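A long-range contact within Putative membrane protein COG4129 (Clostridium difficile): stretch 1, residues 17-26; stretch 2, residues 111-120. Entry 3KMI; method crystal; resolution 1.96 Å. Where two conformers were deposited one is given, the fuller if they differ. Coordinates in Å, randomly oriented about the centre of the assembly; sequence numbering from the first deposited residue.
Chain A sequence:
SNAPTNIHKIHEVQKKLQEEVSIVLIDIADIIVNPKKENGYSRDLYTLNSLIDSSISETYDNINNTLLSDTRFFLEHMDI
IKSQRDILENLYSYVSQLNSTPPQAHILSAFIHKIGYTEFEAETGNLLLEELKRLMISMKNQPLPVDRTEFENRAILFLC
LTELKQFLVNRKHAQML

Stretch 1, residues 17-26: LQEEVSIVLI
Stretch 2 (111-120) FIHKIGYTEF

Residues 17-26 are helical throughout, and 111-117 form a second helix, nearly antiparallel to the first at 164°, with axes 8.7 Å apart at closest approach; Thr118 is the first residue to leave helical phi/psi, and 118-120 run on extended (psi 120 to 133°). Two pairs set the register: Ser22 CA lies 5.0 Å from Gly116 CA, and Ile26 CA 5.6 Å from His113 CA.

The closer approach, at Ser22 and Gly116, suits small residues. Ser22 CB (chi1 m) rests 3.7 Å from Gly116 O, and a CB on Gly116 would fall 2.5 Å from Ile26 CG1, a clash.

Apolar packing, without a direct hydrogen bond, supplies most of the contact's 414 Å² of buried surface. Leu25 (t, p) points toward the partner helix, its CG 3.5 Å from Ile112 CG2 and its CD2 3.6 Å from Ile115 CG2; both isoleucines are m, t. All three are buried, and their branched, uncharged side chains fill such a place without leaving a polar group unpaired. Ile26 (m, t) leaves its backbone sideways, yet its end reaches across: CD1 sits over one face of the Tyr117 ring (chi1 m), 3.7 Å from the centroid, a CH-pi contact, while Ile26 CG2 meets the ring edge of His113 (chi1 m), 3.8 Å from His113 CD2.

The polar link is indirect. Extended Gln18 (t, t) places NE2 2.9 Å from water 1, a weak bond; the same water accepts from Phe120 N at 2.6 Å.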

# COMPACT_ATOMS: atom_id res chain seq x y z
N LEU A 17 11.12 -17.26 3.00
CA LEU A 17 10.01 -16.33 2.74
C LEU A 17 10.45 -15.14 1.87
O LEU A 17 9.76 -14.78 0.93
CB LEU A 17 9.41 -15.79 4.05
CG LEU A 17 8.54 -16.81 4.79
CD1 LEU A 17 8.58 -16.55 6.28
CD2 LEU A 17 7.11 -16.76 4.26
N GLN A 18 11.59 -14.55 2.20
CA GLN A 18 12.15 -13.50 1.36
C GLN A 18 12.37 -13.96 -0.09
O GLN A 18 12.10 -13.22 -1.03
CB GLN A 18 13.44 -12.94 1.94
CG GLN A 18 14.02 -11.78 1.12
CD GLN A 18 15.26 -11.17 1.74
OE1 GLN A 18 15.20 -10.61 2.85
NE2 GLN A 18 16.39 -11.25 1.04
N GLU A 19 12.92 -15.16 -0.24
CA GLU A 19 13.18 -15.71 -1.56
C GLU A 19 11.86 -15.88 -2.31
O GLU A 19 11.78 -15.54 -3.47
CB GLU A 19 13.95 -17.03 -1.43
CG GLU A 19 15.31 -16.85 -0.74
CD GLU A 19 16.06 -18.17 -0.43
OE1 GLU A 19 15.49 -19.27 -0.57
OE2 GLU A 19 17.23 -18.09 -0.01
N GLU A 20 10.81 -16.36 -1.65
CA GLU A 20 9.50 -16.47 -2.29
C GLU A 20 8.85 -15.15 -2.66
O GLU A 20 8.19 -15.06 -3.69
CB GLU A 20 8.55 -17.41 -1.50
CG GLU A 20 9.10 -18.84 -1.59
CD GLU A 20 8.29 -19.89 -0.86
OE1 GLU A 20 7.22 -19.55 -0.31
OE2 GLU A 20 8.75 -21.05 -0.82
N VAL A 21 9.04 -14.14 -1.83
CA VAL A 21 8.59 -12.79 -2.13
C VAL A 21 9.30 -12.32 -3.42
O VAL A 21 8.67 -11.77 -4.33
CB VAL A 21 8.96 -11.80 -0.97
CG1 VAL A 21 8.79 -10.37 -1.41
CG2 VAL A 21 8.08 -12.13 0.32
N SER A 22 10.58 -12.58 -3.50
CA SER A 22 11.35 -12.06 -4.65
C SER A 22 10.91 -12.75 -5.92
O SER A 22 10.80 -12.12 -6.98
CB SER A 22 12.84 -12.27 -4.43
OG SER A 22 13.31 -11.53 -3.31
N ILE A 23 10.64 -14.05 -5.81
CA ILE A 23 10.15 -14.82 -6.96
C ILE A 23 8.87 -14.19 -7.56
O ILE A 23 8.77 -14.04 -8.77
CB ILE A 23 9.89 -16.30 -6.59
CG1 ILE A 23 11.23 -17.04 -6.48
CG2 ILE A 23 9.07 -16.96 -7.68
CD1 ILE A 23 11.15 -18.47 -5.85
N VAL A 24 7.92 -13.84 -6.70
CA VAL A 24 6.66 -13.24 -7.14
C VAL A 24 6.98 -11.86 -7.71
O VAL A 24 6.39 -11.45 -8.69
CB VAL A 24 5.62 -13.13 -5.98
CG1 VAL A 24 4.37 -12.35 -6.45
CG2 VAL A 24 5.21 -14.53 -5.47
N LEU A 25 7.87 -11.11 -7.06
CA LEU A 25 8.24 -9.79 -7.58
C LEU A 25 8.79 -9.86 -9.02
O LEU A 25 8.42 -9.06 -9.90
CB LEU A 25 9.24 -9.11 -6.61
CG LEU A 25 9.59 -7.67 -6.97
CD1 LEU A 25 8.42 -6.70 -6.63
CD2 LEU A 25 10.88 -7.17 -6.24
N ILE A 26 9.68 -10.81 -9.25
CA ILE A 26 10.25 -10.99 -10.58
C ILE A 26 9.16 -11.42 -11.60
O ILE A 26 9.19 -11.01 -12.76
CB ILE A 26 11.41 -12.03 -10.52
CG1 ILE A 26 12.59 -11.43 -9.74
CG2 ILE A 26 11.81 -12.51 -11.89
CD1 ILE A 26 13.51 -12.47 -9.06
N PHE A 111 14.06 -2.29 -13.40
CA PHE A 111 14.30 -1.87 -11.99
C PHE A 111 13.74 -2.91 -10.99
O PHE A 111 14.39 -3.24 -9.99
CB PHE A 111 13.71 -0.47 -11.75
CG PHE A 111 13.91 0.06 -10.34
CD1 PHE A 111 15.19 0.17 -9.80
CD2 PHE A 111 12.82 0.48 -9.59
CE1 PHE A 111 15.38 0.68 -8.48
CE2 PHE A 111 12.99 0.98 -8.28
CZ PHE A 111 14.27 1.06 -7.73
N ILE A 112 12.55 -3.45 -11.28
CA ILE A 112 11.97 -4.51 -10.48
C ILE A 112 12.81 -5.81 -10.52
O ILE A 112 12.98 -6.47 -9.51
CB ILE A 112 10.47 -4.80 -10.87
CG1 ILE A 112 9.62 -3.55 -10.60
CG2 ILE A 112 9.96 -6.00 -10.08
CD1 ILE A 112 8.21 -3.56 -11.22
N HIS A 113 13.30 -6.18 -11.70
CA HIS A 113 14.28 -7.29 -11.80
C HIS A 113 15.51 -7.05 -10.95
O HIS A 113 16.01 -7.96 -10.29
CB HIS A 113 14.73 -7.55 -13.24
CG HIS A 113 13.77 -8.38 -14.04
ND1 HIS A 113 13.20 -7.93 -15.21
CD2 HIS A 113 13.31 -9.64 -13.85
CE1 HIS A 113 12.40 -8.87 -15.69
NE2 HIS A 113 12.44 -9.91 -14.89
N LYS A 114 16.03 -5.83 -11.01
CA LYS A 114 17.21 -5.47 -10.26
C LYS A 114 16.91 -5.69 -8.79
O LYS A 114 17.70 -6.31 -8.05
CB LYS A 114 17.63 -4.03 -10.55
CG LYS A 114 18.84 -3.55 -9.74
CD LYS A 114 19.16 -2.12 -10.10
CE LYS A 114 20.45 -1.61 -9.47
NZ LYS A 114 20.69 -0.21 -9.98
N ILE A 115 15.77 -5.19 -8.36
CA ILE A 115 15.35 -5.36 -6.96
C ILE A 115 15.24 -6.87 -6.61
O ILE A 115 15.74 -7.34 -5.58
CB ILE A 115 14.01 -4.63 -6.64
CG1 ILE A 115 14.13 -3.10 -6.81
CG2 ILE A 115 13.53 -5.03 -5.22
CD1 ILE A 115 12.76 -2.32 -6.69
N GLY A 116 14.56 -7.62 -7.46
CA GLY A 116 14.34 -9.03 -7.18
C GLY A 116 15.62 -9.83 -7.03
O GLY A 116 15.66 -10.80 -6.26
N TYR A 117 16.68 -9.45 -7.75
CA TYR A 117 17.94 -10.24 -7.78
C TYR A 117 19.08 -9.73 -6.93
O TYR A 117 20.13 -10.40 -6.84
CB TYR A 117 18.44 -10.40 -9.24
CG TYR A 117 17.58 -11.39 -10.01
CD1 TYR A 117 17.72 -12.77 -9.78
CD2 TYR A 117 16.64 -10.96 -10.91
CE1 TYR A 117 16.92 -13.68 -10.45
CE2 TYR A 117 15.85 -11.87 -11.58
CZ TYR A 117 16.00 -13.21 -11.35
OH TYR A 117 15.23 -14.11 -12.05
N THR A 118 18.90 -8.55 -6.32
CA THR A 118 19.97 -7.94 -5.56
C THR A 118 19.85 -8.30 -4.08
O THR A 118 18.83 -8.02 -3.44
CB THR A 118 19.99 -6.38 -5.74
OG1 THR A 118 20.13 -6.05 -7.13
CG2 THR A 118 21.16 -5.75 -4.97
N GLU A 119 20.88 -8.94 -3.55
CA GLU A 119 20.95 -9.23 -2.12
C GLU A 119 21.16 -7.91 -1.38
O GLU A 119 21.99 -7.10 -1.78
CB GLU A 119 22.09 -10.20 -1.82
CG GLU A 119 21.78 -11.65 -2.19
CD GLU A 119 20.43 -12.11 -1.67
OE1 GLU A 119 20.25 -12.15 -0.43
OE2 GLU A 119 19.54 -12.43 -2.51
N PHE A 120 20.39 -7.67 -0.32
CA PHE A 120 20.47 -6.41 0.39
C PHE A 120 21.73 -6.43 1.23
O PHE A 120 21.96 -7.37 2.00
CB PHE A 120 19.22 -6.15 1.21
CG PHE A 120 18.22 -5.24 0.53
CD1 PHE A 120 17.80 -5.48 -0.78
CD2 PHE A 120 17.69 -4.14 1.21
CE1 PHE A 120 16.87 -4.64 -1.41
CE2 PHE A 120 16.76 -3.30 0.60
CZ PHE A 120 16.35 -3.56 -0.71
O HOH W 1 18.28 -9.09 0.41